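Local coordinates for T9SS C-terminal target domain-containing protein (PDB 5JVK) that probably hydrolyses O-glycosidic bonds in carbohydrates, as a member of glycoside hydrolase family 39 from a gut Bacteroides, at residues R123-A128 with E165-L170; T131-D136 with Y156-A161; Y285-Y290 with P313-Y318; T461-L466 with G483-N488. One frame throughout, in Å; residues are numbered along the deposited sequence.

Interaction 1. Residues R123-A128 with E165-L170; sequences RLIRMA and EGIKPL
Glu-165 sets its carboxylate against the aliphatic part of Arg-126, with OE1 3.3 Å from CG of Arg-126. The two side chains cross at about a right angle, and the guanidinium and carboxylate planes stand 80° apart. This is not a salt bridge: Arg-126 NE stays 4.6 Å from Glu-165 OE1. The chain of Arg-126 bends at chi2 (59°), carrying its guanidinium past the carboxylate, and NH2 instead bonds the backbone oxygen of Ile-97. Glu-165 OE2 lies 3.6 Å from CA of Arg-123, whose own charged end heads elsewhere, NE being 6.3 Å from that oxygen. With an alanine here instead of Glu-165, the CB and CG of Arg-126 would probably lose their cover and both arginines the negative charge near them. Beside this polar contact is a small apolar one, where Ile-125 CG2 meets Ile-167 CD1 at 3.9 Å, the two side chains again crossing steeply. The setting is an eight-stranded (β/α) barrel: helix 118-127 follows the first strand, and 165-170 is the turn that leaves helix 153-164 and enters strand 168-174, the third. In that turn Gly-166 takes a positive phi (66°), and its carbonyl oxygen is held by Arg-102 NH2. Further in, Ile-125 packs on Val-110 and Phe-378, while Ile-167 rests on Ile-133 of the neighbouring strand.

Interaction 2. Residues T131-D136 with Y156-A161; sequences TRIRTD and YQFVSA
The second β-strand of the (β/α)8 barrel, 132-138, is covered here by the helix that follows it, 153-164, through Phe-158 set against Thr-135 and Ile-133. The methyl of Thr-135 sits almost centrally over one face of the phenyl ring: CG2 is 3.7 Å from the Phe-158 ring centroid and 6° off the normal, a nearly vertical CH-pi contact. With OG1 opposite the backbone N (chi1 -166°), Thr-135 keeps CG2 over the ring while OG1 can bond the carbonyl oxygen of Val-110. That hydroxyl oxygen also lies near the far end of the ring, 3.4 Å from Phe-158 CZ. Tyr-118 meets the same phenyl ring edge-to-face, and Phe-122 adds another aromatic neighbour. A serine instead of Phe-158 would probably leave the Thr-135 methyl without its ring face and open a gap between strand and helix. Alternation along the strand sends Arg-134 the other way, into the barrel, where it forms salt bridges with Glu-219 and Glu-340. Toward the start of the strand the packing is looser and oblique, Ile-133 CD1 standing 4.2 Å from Phe-158 CD2.

Interaction 3. Residues Y285-Y290 with P313-Y318; sequences YSIHPY and PTVWPY
Val-315 and Trp-316, in the helix 312-325 that flanks the sixth strand of the (β/α)8 barrel, pack against Ile-287 and Pro-289 near where that strand gives way to the loop. A long loop separates strand 284-287 from its helix, and the contact closes that excursion with apolar side chains alone. Val-315 comes first and faces the strand: its CG1 is 4.4 Å from Ile-287 CD1, a light touch between methyl groups. Trp-316 reaches the same surface by a longer route. Its CB leaves the backbone pointing away from the strand, yet the indole, at a chi1 of -94°, returns with its six-membered ring foremost, and this ring comes nearest Pro-289. The two side chains cross at about a right angle. In the five-membered ring, NE1 bonds Ser-364 OG on helix 350-366, which would limit how far the indole can turn. Pro-317 follows, and lacking an N-H it cannot bond the preceding turn, where the helix kinks; Tyr-318 N resumes the pattern by bonding the oxygen of Thr-314. The hydroxyl of Tyr-318 then bonds Gly-266 O. Across from the tryptophan, Pro-289 is the centre of an inverse gamma turn closed by Tyr-290 N to His-288 O at 2.8 Å. His-288 itself bonds Glu-223 and Thr-339, whereas Pro-289 meets the helix, its CG 4.1 Å from Trp-316 CH2.

Interaction 4. Residues T461-L466 with G483-N488; sequences TDVDKL and GYLVLN
Leu-485 joins two β-sheets of the domain that follows the barrel, meeting Leu-466 and Val-463 with its two methyl branches. Its strand, 484-489, pairs antiparallel with 453-458, whereas Leu-466 opens strand 466-469 of the six-stranded antiparallel sheet and Val-463 comes from the loop before it; the contact is consistent with packing between the two sheets of a β-sandwich-like domain. The inner half is the closer one. Leu-466 and Leu-485 are both buried, and their CD1 atoms meet tip to tip at 3.9 Å, the side chains running obliquely to each other. In Leu-485, CG lies opposite the carbonyl carbon (chi1 -57°), and this extends the side chain toward the facing sheet, where Leu-496 of strand 494-498 also touches it. The outer half is slacker: Val-463, partly exposed, brings CG2 no nearer than 4.4 Å to Leu-485 CD2, and leans besides on Leu-478 and Val-480. Its neighbours Asp-462, Asp-464 and Lys-465 are exposed. On the strand, Tyr-484 turns away from the contact and Gly-483, with a positive phi of 82°, leads in from the exposed turn. What presents the valine and leucine side by side is the short 3-10 turn at 463-464, where Lys-465 N bonds Asp-462 O at 3.2 Å and Leu-466 N bonds Val-463 O at the same distance.

How the interactions relate
Interactions 1, 2 and 3 all belong to the barrel, whereas interaction 4 lies in the β-domain after it, its centre about 34 to 42 Å from the centres of the others. Interactions 1 and 2 are the closest pair: their strands are neighbours, Leu-170 N bonding Ile-133 O at 2.8 Å, and interaction 2 is nested within the chain loop that interaction 1 closes. Interaction 3 is across the barrel and approaches interaction 2 through Arg-134 and His-288. Chemistry follows position: interactions 2 and 3 are buried, aromatic and apolar; interaction 1, partly buried, sets an arginine–glutamate contact beside an isoleucine pair; interaction 4 is aliphatic throughout, mostly buried, with partly exposed Val-463 at its outer side.

Interaction 1. Residues R123-A128 with E165-L170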
# COMPACT_ATOMS: atom_id res chain seq x y z
N ARG A 123 0.19 -6.97 12.74
CA ARG A 123 1.44 -7.72 12.67
C ARG A 123 1.76 -8.08 11.21
O ARG A 123 2.92 -8.01 10.79
CB ARG A 123 1.35 -8.99 13.53
CG ARG A 123 2.65 -9.76 13.71
CD ARG A 123 2.46 -10.90 14.71
NE ARG A 123 3.29 -12.06 14.41
CZ ARG A 123 3.11 -13.29 14.92
NH1 ARG A 123 2.12 -13.55 15.78
NH2 ARG A 123 3.94 -14.27 14.56
N LEU A 124 0.73 -8.44 10.45
CA LEU A 124 0.87 -8.74 9.02
C LEU A 124 1.16 -7.48 8.20
O LEU A 124 1.91 -7.54 7.23
CB LEU A 124 -0.37 -9.46 8.49
CG LEU A 124 -0.61 -10.87 9.05
CD1 LEU A 124 -2.06 -11.29 8.92
CD2 LEU A 124 0.30 -11.88 8.37
N ILE A 125 0.56 -6.35 8.58
CA ILE A 125 0.86 -5.05 7.96
C ILE A 125 2.32 -4.65 8.21
O ILE A 125 2.98 -4.14 7.30
CB ILE A 125 -0.10 -3.93 8.43
CG1 ILE A 125 -1.52 -4.19 7.91
CG2 ILE A 125 0.36 -2.56 7.95
CD1 ILE A 125 -2.62 -3.50 8.69
N ARG A 126 2.80 -4.87 9.44
CA ARG A 126 4.18 -4.54 9.82
C ARG A 126 5.22 -5.31 8.99
O ARG A 126 6.18 -4.71 8.50
CB ARG A 126 4.41 -4.81 11.32
CG ARG A 126 5.86 -4.73 11.80
CD ARG A 126 6.49 -3.37 11.55
NE ARG A 126 7.90 -3.35 11.96
CZ ARG A 126 8.91 -3.89 11.27
NH1 ARG A 126 8.71 -4.52 10.11
NH2 ARG A 126 10.15 -3.80 11.75
N MET A 127 5.02 -6.61 8.84
CA MET A 127 5.96 -7.46 8.10
C MET A 127 5.96 -7.20 6.58
O MET A 127 6.90 -7.62 5.89
CB MET A 127 5.69 -8.95 8.39
CG MET A 127 6.03 -9.36 9.81
SD MET A 127 5.85 -11.13 10.12
CE MET A 127 4.06 -11.31 10.05
N ALA A 128 4.92 -6.54 6.07
CA ALA A 128 4.90 -6.06 4.68
C ALA A 128 5.74 -4.79 4.46
O ALA A 128 5.98 -4.40 3.32
CB ALA A 128 3.47 -5.82 4.22
N GLU A 165 2.79 -1.16 16.45
CA GLU A 165 3.64 -1.54 15.31
C GLU A 165 4.34 -0.34 14.64
O GLU A 165 4.92 -0.49 13.57
CB GLU A 165 2.81 -2.33 14.29
CG GLU A 165 2.21 -3.63 14.82
CD GLU A 165 3.22 -4.76 15.03
OE1 GLU A 165 4.43 -4.56 14.78
OE2 GLU A 165 2.80 -5.86 15.45
N GLY A 166 4.31 0.83 15.29
CA GLY A 166 5.03 2.02 14.83
C GLY A 166 4.52 2.56 13.51
O GLY A 166 5.31 2.85 12.60
N ILE A 167 3.20 2.72 13.41
CA ILE A 167 2.54 3.10 12.17
C ILE A 167 1.73 4.38 12.42
O ILE A 167 1.02 4.48 13.42
CB ILE A 167 1.63 1.95 11.67
CG1 ILE A 167 2.49 0.78 11.18
CG2 ILE A 167 0.70 2.42 10.55
CD1 ILE A 167 1.75 -0.53 11.04
N LYS A 168 1.85 5.35 11.51
CA LYS A 168 1.08 6.59 11.57
C LYS A 168 -0.25 6.42 10.84
O LYS A 168 -0.25 6.28 9.61
CB LYS A 168 1.86 7.74 10.93
CG LYS A 168 3.11 8.16 11.68
CD LYS A 168 3.69 9.43 11.07
CE LYS A 168 5.09 9.71 11.59
NZ LYS A 168 5.76 10.80 10.82
N PRO A 169 -1.39 6.45 11.57
CA PRO A 169 -2.67 6.29 10.87
C PRO A 169 -3.15 7.58 10.21
O PRO A 169 -3.02 8.66 10.80
CB PRO A 169 -3.63 5.84 11.98
CG PRO A 169 -2.96 6.15 13.27
CD PRO A 169 -1.59 6.71 13.00
N LEU A 170 -3.69 7.45 9.00
CA LEU A 170 -4.36 8.53 8.27
C LEU A 170 -5.84 8.19 8.23
O LEU A 170 -6.19 7.05 7.93
CB LEU A 170 -3.79 8.65 6.86
CG LEU A 170 -4.30 9.76 5.93
CD1 LEU A 170 -3.19 10.23 4.99
CD2 LEU A 170 -5.52 9.34 5.12

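Interaction 2. Residues T131-D136 with Y156-A161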
# COMPACT_ATOMS: atom_id res chain seq x y z
N THR A 131 4.57 1.80 6.93
CA THR A 131 4.62 2.71 8.07
C THR A 131 3.38 3.60 8.21
O THR A 131 3.30 4.42 9.14
CB THR A 131 5.84 3.64 7.97
OG1 THR A 131 5.76 4.40 6.76
CG2 THR A 131 7.12 2.84 8.00
N ARG A 132 2.42 3.47 7.29
CA ARG A 132 1.17 4.22 7.33
C ARG A 132 -0.00 3.31 7.01
O ARG A 132 0.15 2.34 6.27
CB ARG A 132 1.20 5.38 6.34
CG ARG A 132 2.27 6.42 6.59
CD ARG A 132 2.25 7.49 5.52
NE ARG A 132 3.34 8.45 5.64
CZ ARG A 132 3.39 9.47 6.49
NH1 ARG A 132 2.40 9.70 7.35
NH2 ARG A 132 4.45 10.27 6.49
N ILE A 133 -1.16 3.63 7.57
CA ILE A 133 -2.42 2.97 7.20
C ILE A 133 -3.52 4.01 7.00
O ILE A 133 -3.50 5.07 7.63
CB ILE A 133 -2.87 1.89 8.21
CG1 ILE A 133 -3.11 2.46 9.62
CG2 ILE A 133 -1.86 0.74 8.23
CD1 ILE A 133 -4.54 2.87 9.92
N ARG A 134 -4.45 3.71 6.11
CA ARG A 134 -5.61 4.56 5.85
C ARG A 134 -6.87 3.78 6.17
O ARG A 134 -7.01 2.62 5.77
CB ARG A 134 -5.63 5.01 4.40
CG ARG A 134 -6.79 5.92 4.02
CD ARG A 134 -6.61 6.44 2.61
NE ARG A 134 -7.68 7.32 2.16
CZ ARG A 134 -8.74 6.97 1.42
NH1 ARG A 134 -8.94 5.72 1.02
NH2 ARG A 134 -9.62 7.90 1.07
N THR A 135 -7.80 4.41 6.88
CA THR A 135 -9.11 3.81 7.12
C THR A 135 -10.20 4.87 7.31
O THR A 135 -9.91 6.05 7.53
CB THR A 135 -9.08 2.82 8.30
OG1 THR A 135 -10.28 2.04 8.29
CG2 THR A 135 -8.94 3.54 9.64
N ASP A 136 -11.44 4.42 7.20
CA ASP A 136 -12.60 5.31 7.18
C ASP A 136 -13.07 5.68 8.58
O ASP A 136 -12.85 4.95 9.55
CB ASP A 136 -13.77 4.64 6.45
CG ASP A 136 -13.45 4.35 5.01
OD1 ASP A 136 -13.55 5.28 4.17
OD2 ASP A 136 -13.09 3.19 4.71
N TYR A 156 -10.45 3.55 18.23
CA TYR A 156 -9.48 3.25 19.30
C TYR A 156 -8.68 1.98 18.99
O TYR A 156 -7.48 1.93 19.25
CB TYR A 156 -10.17 3.12 20.67
CG TYR A 156 -10.75 4.42 21.22
CD1 TYR A 156 -9.92 5.52 21.47
CD2 TYR A 156 -12.11 4.54 21.52
CE1 TYR A 156 -10.44 6.71 21.97
CE2 TYR A 156 -12.63 5.72 22.04
CZ TYR A 156 -11.79 6.80 22.26
OH TYR A 156 -12.30 7.98 22.77
N GLN A 157 -9.36 0.97 18.45
CA GLN A 157 -8.71 -0.28 18.02
C GLN A 157 -7.66 -0.05 16.92
O GLN A 157 -6.53 -0.54 17.03
CB GLN A 157 -9.75 -1.31 17.54
CG GLN A 157 -10.59 -1.92 18.65
CD GLN A 157 -11.65 -2.88 18.13
OE1 GLN A 157 -12.61 -2.48 17.47
NE2 GLN A 157 -11.48 -4.17 18.42
N PHE A 158 -8.05 0.69 15.88
CA PHE A 158 -7.15 1.04 14.77
C PHE A 158 -5.91 1.81 15.23
O PHE A 158 -4.79 1.45 14.88
CB PHE A 158 -7.88 1.87 13.68
CG PHE A 158 -8.39 1.05 12.53
CD1 PHE A 158 -9.76 0.88 12.31
CD2 PHE A 158 -7.50 0.45 11.64
CE1 PHE A 158 -10.22 0.12 11.24
CE2 PHE A 158 -7.96 -0.31 10.57
CZ PHE A 158 -9.32 -0.47 10.37
N VAL A 159 -6.13 2.86 16.03
CA VAL A 159 -5.06 3.77 16.44
C VAL A 159 -4.08 3.12 17.43
O VAL A 159 -2.87 3.29 17.29
CB VAL A 159 -5.62 5.10 17.00
CG1 VAL A 159 -4.52 5.99 17.55
CG2 VAL A 159 -6.38 5.84 15.91
N SER A 160 -4.59 2.37 18.41
CA SER A 160 -3.71 1.70 19.38
C SER A 160 -2.89 0.58 18.72
O SER A 160 -1.70 0.43 19.01
CB SER A 160 -4.51 1.15 20.58
OG SER A 160 -5.23 -0.02 20.24
N ALA A 161 -3.53 -0.19 17.84
CA ALA A 161 -2.84 -1.23 17.06
C ALA A 161 -1.77 -0.65 16.13
O ALA A 161 -0.74 -1.29 15.91
CB ALA A 161 -3.84 -2.05 16.27

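Interaction 3. Residues Y285-Y290 with P313-Y318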
# COMPACT_ATOMS: atom_id res chain seq x y z
N TYR A 285 -3.65 18.08 -0.56
CA TYR A 285 -4.77 17.40 -1.22
C TYR A 285 -4.38 15.98 -1.58
O TYR A 285 -3.20 15.63 -1.56
CB TYR A 285 -5.25 18.17 -2.45
CG TYR A 285 -4.29 18.19 -3.63
CD1 TYR A 285 -4.43 17.29 -4.69
CD2 TYR A 285 -3.26 19.13 -3.70
CE1 TYR A 285 -3.56 17.31 -5.78
CE2 TYR A 285 -2.39 19.16 -4.78
CZ TYR A 285 -2.54 18.25 -5.81
OH TYR A 285 -1.66 18.29 -6.87
N SER A 286 -5.38 15.17 -1.92
CA SER A 286 -5.16 13.77 -2.26
C SER A 286 -5.67 13.41 -3.66
O SER A 286 -6.62 14.02 -4.16
CB SER A 286 -5.81 12.85 -1.22
OG SER A 286 -7.21 13.05 -1.17
N ILE A 287 -5.02 12.41 -4.26
CA ILE A 287 -5.42 11.85 -5.55
C ILE A 287 -5.55 10.32 -5.46
O ILE A 287 -4.88 9.69 -4.65
CB ILE A 287 -4.44 12.22 -6.68
CG1 ILE A 287 -3.00 11.83 -6.33
CG2 ILE A 287 -4.52 13.71 -6.97
CD1 ILE A 287 -2.11 11.67 -7.55
N HIS A 288 -6.40 9.76 -6.32
CA HIS A 288 -6.58 8.31 -6.45
C HIS A 288 -6.22 7.90 -7.88
O HIS A 288 -7.11 7.51 -8.65
CB HIS A 288 -8.03 7.92 -6.13
CG HIS A 288 -8.38 7.99 -4.67
ND1 HIS A 288 -9.57 7.50 -4.19
CD2 HIS A 288 -7.71 8.46 -3.60
CE1 HIS A 288 -9.63 7.68 -2.88
NE2 HIS A 288 -8.51 8.26 -2.50
N PRO A 289 -4.94 7.99 -8.27
CA PRO A 289 -4.56 7.83 -9.68
C PRO A 289 -4.50 6.36 -10.12
O PRO A 289 -3.42 5.83 -10.38
CB PRO A 289 -3.19 8.49 -9.73
CG PRO A 289 -2.59 8.13 -8.41
CD PRO A 289 -3.74 8.20 -7.43
N TYR A 290 -5.66 5.72 -10.22
CA TYR A 290 -5.73 4.32 -10.64
C TYR A 290 -5.37 4.20 -12.12
O TYR A 290 -5.96 4.88 -12.96
CB TYR A 290 -7.13 3.74 -10.40
CG TYR A 290 -7.42 3.36 -8.96
CD1 TYR A 290 -7.07 2.11 -8.47
CD2 TYR A 290 -8.05 4.25 -8.09
CE1 TYR A 290 -7.33 1.74 -7.16
CE2 TYR A 290 -8.33 3.90 -6.77
CZ TYR A 290 -7.96 2.64 -6.32
OH TYR A 290 -8.21 2.26 -5.02
N PRO A 313 5.65 8.35 -13.99
CA PRO A 313 6.69 9.29 -14.45
C PRO A 313 6.19 10.64 -15.01
O PRO A 313 6.95 11.60 -15.03
CB PRO A 313 7.42 8.49 -15.54
CG PRO A 313 7.18 7.07 -15.19
CD PRO A 313 5.78 7.04 -14.64
N THR A 314 4.94 10.69 -15.47
CA THR A 314 4.33 11.94 -15.93
C THR A 314 3.60 12.67 -14.81
O THR A 314 3.77 13.87 -14.64
CB THR A 314 3.33 11.68 -17.08
OG1 THR A 314 4.00 11.00 -18.15
CG2 THR A 314 2.74 12.98 -17.61
N VAL A 315 2.77 11.93 -14.07
CA VAL A 315 1.90 12.52 -13.04
C VAL A 315 2.68 13.06 -11.83
O VAL A 315 2.37 14.15 -11.34
CB VAL A 315 0.82 11.51 -12.57
CG1 VAL A 315 0.04 12.04 -11.37
CG2 VAL A 315 -0.13 11.17 -13.71
N TRP A 316 3.69 12.32 -11.36
CA TRP A 316 4.42 12.71 -10.15
C TRP A 316 5.13 14.07 -10.31
O TRP A 316 4.90 14.97 -9.50
CB TRP A 316 5.39 11.61 -9.66
CG TRP A 316 4.84 10.65 -8.60
CD1 TRP A 316 5.44 10.32 -7.41
CD2 TRP A 316 3.61 9.90 -8.63
NE1 TRP A 316 4.67 9.42 -6.72
CE2 TRP A 316 3.54 9.15 -7.44
CE3 TRP A 316 2.56 9.80 -9.56
CZ2 TRP A 316 2.47 8.30 -7.14
CZ3 TRP A 316 1.49 8.96 -9.26
CH2 TRP A 316 1.45 8.22 -8.06
N PRO A 317 5.96 14.25 -11.37
CA PRO A 317 6.56 15.57 -11.62
C PRO A 317 5.56 16.69 -11.94
O PRO A 317 5.82 17.84 -11.60
CB PRO A 317 7.46 15.33 -12.84
CG PRO A 317 7.75 13.88 -12.81
CD PRO A 317 6.47 13.25 -12.33
N TYR A 318 4.44 16.35 -12.58
CA TYR A 318 3.41 17.33 -12.93
C TYR A 318 2.74 17.95 -11.70
O TYR A 318 2.58 19.16 -11.64
CB TYR A 318 2.37 16.72 -13.88
CG TYR A 318 1.14 17.58 -14.11
CD1 TYR A 318 1.20 18.73 -14.92
CD2 TYR A 318 -0.08 17.25 -13.53
CE1 TYR A 318 0.07 19.51 -15.13
CE2 TYR A 318 -1.21 18.03 -13.74
CZ TYR A 318 -1.14 19.16 -14.54
OH TYR A 318 -2.28 19.91 -14.72

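Interaction 4. Residues T461-L466 with G483-N488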
# COMPACT_ATOMS: atom_id res chain seq x y z
N THR A 461 29.63 -0.75 -9.81
CA THR A 461 30.54 -1.02 -8.70
C THR A 461 31.33 -2.28 -9.07
O THR A 461 30.99 -2.96 -10.04
CB THR A 461 29.74 -1.25 -7.39
OG1 THR A 461 28.61 -0.36 -7.34
CG2 THR A 461 30.61 -1.03 -6.15
N ASP A 462 32.38 -2.58 -8.31
CA ASP A 462 33.12 -3.84 -8.49
C ASP A 462 32.22 -5.05 -8.23
O ASP A 462 31.27 -4.98 -7.44
CB ASP A 462 34.35 -3.91 -7.58
CG ASP A 462 35.41 -2.87 -7.92
OD1 ASP A 462 35.54 -2.49 -9.11
OD2 ASP A 462 36.11 -2.43 -6.99
N VAL A 463 32.53 -6.16 -8.89
CA VAL A 463 31.67 -7.35 -8.90
C VAL A 463 31.61 -8.04 -7.53
O VAL A 463 30.55 -8.51 -7.11
CB VAL A 463 32.11 -8.33 -10.01
CG1 VAL A 463 31.33 -9.64 -9.94
CG2 VAL A 463 31.93 -7.69 -11.39
N ASP A 464 32.75 -8.09 -6.83
CA ASP A 464 32.81 -8.63 -5.47
C ASP A 464 32.06 -7.79 -4.41
O ASP A 464 31.80 -8.30 -3.32
CB ASP A 464 34.27 -8.85 -5.03
CG ASP A 464 35.07 -7.55 -4.91
OD1 ASP A 464 34.78 -6.58 -5.65
OD2 ASP A 464 36.01 -7.51 -4.09
N LYS A 465 31.72 -6.54 -4.73
CA LYS A 465 30.89 -5.68 -3.86
C LYS A 465 29.39 -5.67 -4.24
O LYS A 465 28.67 -4.76 -3.82
CB LYS A 465 31.43 -4.25 -3.87
CG LYS A 465 32.86 -4.11 -3.38
CD LYS A 465 33.31 -2.66 -3.39
CE LYS A 465 34.80 -2.53 -3.07
NZ LYS A 465 35.29 -1.13 -3.23
N LEU A 466 28.92 -6.67 -4.99
CA LEU A 466 27.52 -6.72 -5.43
C LEU A 466 26.85 -8.05 -5.08
O LEU A 466 27.46 -9.12 -5.21
CB LEU A 466 27.43 -6.47 -6.94
CG LEU A 466 27.74 -5.05 -7.42
CD1 LEU A 466 27.83 -5.01 -8.94
CD2 LEU A 466 26.71 -4.04 -6.92
N GLY A 483 33.22 -7.75 -18.15
CA GLY A 483 32.96 -6.48 -17.47
C GLY A 483 31.53 -5.96 -17.52
O GLY A 483 31.28 -4.83 -17.10
N TYR A 484 30.59 -6.78 -18.02
CA TYR A 484 29.17 -6.43 -18.07
C TYR A 484 28.37 -7.47 -17.30
O TYR A 484 28.60 -8.67 -17.43
CB TYR A 484 28.66 -6.40 -19.51
CG TYR A 484 29.09 -5.17 -20.28
CD1 TYR A 484 30.40 -5.03 -20.74
CD2 TYR A 484 28.18 -4.14 -20.55
CE1 TYR A 484 30.79 -3.90 -21.45
CE2 TYR A 484 28.57 -3.01 -21.26
CZ TYR A 484 29.87 -2.90 -21.71
OH TYR A 484 30.27 -1.78 -22.40
N LEU A 485 27.42 -7.00 -16.49
CA LEU A 485 26.50 -7.88 -15.78
C LEU A 485 25.36 -8.25 -16.73
O LEU A 485 24.66 -7.37 -17.24
CB LEU A 485 25.94 -7.19 -14.54
CG LEU A 485 26.97 -6.69 -13.53
CD1 LEU A 485 26.30 -5.90 -12.42
CD2 LEU A 485 27.77 -7.85 -12.96
N VAL A 486 25.20 -9.55 -16.98
CA VAL A 486 24.12 -10.06 -17.84
C VAL A 486 22.89 -10.25 -16.96
O VAL A 486 22.87 -11.15 -16.12
CB VAL A 486 24.49 -11.41 -18.51
CG1 VAL A 486 23.38 -11.87 -19.46
CG2 VAL A 486 25.81 -11.29 -19.26
N LEU A 487 21.87 -9.41 -17.16
CA LEU A 487 20.64 -9.43 -16.37
C LEU A 487 19.46 -9.94 -17.19
O LEU A 487 19.19 -9.41 -18.27
CB LEU A 487 20.31 -8.03 -15.85
CG LEU A 487 21.34 -7.34 -14.96
CD1 LEU A 487 20.85 -5.95 -14.58
CD2 LEU A 487 21.63 -8.16 -13.72
N ASN A 488 18.77 -10.95 -16.67
CA ASN A 488 17.58 -11.50 -17.30
C ASN A 488 16.35 -10.83 -16.70
O ASN A 488 15.84 -11.26 -15.67
CB ASN A 488 17.53 -13.02 -17.10
CG ASN A 488 18.68 -13.73 -17.80
OD1 ASN A 488 18.93 -13.51 -18.98
ND2 ASN A 488 19.38 -14.58 -17.06